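PDB 6EEW: aromatic-L-amino-acid decarboxylase from Catharanthus roseus, which catalyses the pyridoxal 5'-phosphate-dependent decarboxylation of L-tryptophan to tryptamine and of 5-hydroxy-L-tryptophan to serotonin. Local coordinates for the interface of chains A and B. Numbering follows the deposited sequence. Chains: chain A/B, Aromatic-L-amino-acid decarboxylase.

The interface of chains A and B. Residues chain A 63, 72, 76-77, 80-81; chain B 379, 383.
A bend at chi3 (63°) in B:Arg383 swings its guanidinium between the carboxylates of A:Glu72 and A:Asp80, while the chain of A:Glu72 runs extended beyond CG to meet it. The site is part of the two-fold homodimer interface of this group II decarboxylase, where helix 375-409 of one subunit lies against helix 74-85 of the other and loop residues ahead of it, A:Ile63 and A:Glu72. It illustrates how an arginine can help hold two subunits together when acids flank it and hydrocarbon packs on one face. The NE of B:Arg383 gives a hydrogen bond and salt bridge of 2.8 Å to OE1 of A:Glu72, reaching that oxygen from above the carboxylate plane, with the two flat groups turned 37° apart. Its NH1 makes a second salt bridge, 2.7 Å to OD2 of A:Asp80, and arrives on the anti side of that oxygen, near the carboxylate plane. NH2 adds weak hydrogen bonds to both acids, so every guanidinium nitrogen has an acidic partner. The two acids would be expected to balance the guanidinium's positive charge, and it theirs. Packing would restrict the group as well: CG1 of A:Ile77 sits over the centre of one guanidinium face, 3.8 Å above its plane, and CD1 of the same residue touches CB of the arginine. Within chain B, CD of B:Arg383 rests on a face of the B:Trp379 indole toward its rim, which may help steady the arginine chain. With CG anti to the backbone N (chi1 -170°), the indole is placed with B:Arg383 CD on one side and CD1 of A:Ile63 on the other, 3.8 Å from NE1, and CG1 of A:Ile81 lies beside the benzene ring at CZ3. The backbone joins in where the loop carrying A:Glu72 passes helix 375-409: the amide N of A:Glu72 donates a 2.9 Å hydrogen bond to the carbonyl O of B:Arg383.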
# COMPACT_ATOMS: atom_id res chain seq x y z
N ILE A 63 5.44 -17.39 -21.86
CA ILE A 63 4.04 -17.05 -21.67
C ILE A 63 3.49 -16.48 -22.97
O ILE A 63 4.21 -15.76 -23.68
CB ILE A 63 3.83 -16.05 -20.52
CG1 ILE A 63 4.28 -16.65 -19.20
CG2 ILE A 63 2.37 -15.60 -20.44
CD1 ILE A 63 3.89 -15.80 -18.04
N GLU A 72 -8.31 -21.74 -18.27
CA GLU A 72 -7.26 -22.75 -18.24
C GLU A 72 -7.35 -23.55 -16.95
O GLU A 72 -7.73 -23.02 -15.91
CB GLU A 72 -5.86 -22.12 -18.35
CG GLU A 72 -5.52 -21.62 -19.75
CD GLU A 72 -4.13 -21.00 -19.85
OE1 GLU A 72 -3.97 -19.82 -19.50
OE2 GLU A 72 -3.20 -21.71 -20.29
N ASP A 76 -2.55 -26.90 -15.04
CA ASP A 76 -1.57 -26.28 -15.94
C ASP A 76 -0.92 -25.07 -15.28
O ASP A 76 0.30 -24.87 -15.39
CB ASP A 76 -2.25 -25.87 -17.25
CG ASP A 76 -2.67 -27.07 -18.09
OD1 ASP A 76 -2.26 -28.21 -17.77
OD2 ASP A 76 -3.41 -26.86 -19.08
N ILE A 77 -1.70 -24.27 -14.56
CA ILE A 77 -1.18 -23.07 -13.92
C ILE A 77 -0.16 -23.44 -12.85
O ILE A 77 0.91 -22.83 -12.75
CB ILE A 77 -2.32 -22.23 -13.34
CG1 ILE A 77 -3.32 -21.84 -14.43
CG2 ILE A 77 -1.76 -21.01 -12.62
CD1 ILE A 77 -4.48 -21.01 -13.93
N ASP A 80 3.00 -24.41 -14.40
CA ASP A 80 3.76 -23.26 -14.88
C ASP A 80 4.39 -22.49 -13.73
O ASP A 80 5.44 -21.87 -13.90
CB ASP A 80 2.86 -22.33 -15.69
CG ASP A 80 2.40 -22.96 -16.99
OD1 ASP A 80 2.88 -24.07 -17.31
OD2 ASP A 80 1.54 -22.35 -17.67
N ILE A 81 3.74 -22.48 -12.57
CA ILE A 81 4.33 -21.82 -11.42
C ILE A 81 5.55 -22.58 -10.94
O ILE A 81 6.56 -21.98 -10.54
CB ILE A 81 3.27 -21.68 -10.31
CG1 ILE A 81 2.21 -20.68 -10.77
CG2 ILE A 81 3.93 -21.22 -9.01
CD1 ILE A 81 1.11 -20.46 -9.80
N TRP B 379 -2.46 -12.45 -12.96
CA TRP B 379 -2.18 -13.56 -13.86
C TRP B 379 -3.11 -14.74 -13.58
O TRP B 379 -3.67 -15.33 -14.51
CB TRP B 379 -0.72 -13.97 -13.70
CG TRP B 379 -0.19 -14.93 -14.69
CD1 TRP B 379 -0.23 -14.80 -16.04
CD2 TRP B 379 0.54 -16.13 -14.41
NE1 TRP B 379 0.40 -15.88 -16.63
CE2 TRP B 379 0.88 -16.70 -15.65
CE3 TRP B 379 0.92 -16.78 -13.24
CZ2 TRP B 379 1.59 -17.90 -15.75
CZ3 TRP B 379 1.63 -17.97 -13.33
CH2 TRP B 379 1.96 -18.52 -14.58
N ARG B 383 -5.83 -16.22 -16.26
CA ARG B 383 -5.68 -17.58 -16.76
C ARG B 383 -6.83 -18.47 -16.33
O ARG B 383 -7.36 -19.25 -17.14
CB ARG B 383 -4.34 -18.16 -16.30
CG ARG B 383 -3.16 -17.55 -17.02
CD ARG B 383 -1.92 -18.38 -16.85
NE ARG B 383 -2.07 -19.71 -17.44
CZ ARG B 383 -1.15 -20.66 -17.36
NH1 ARG B 383 -0.03 -20.43 -16.70
NH2 ARG B 383 -1.35 -21.84 -17.92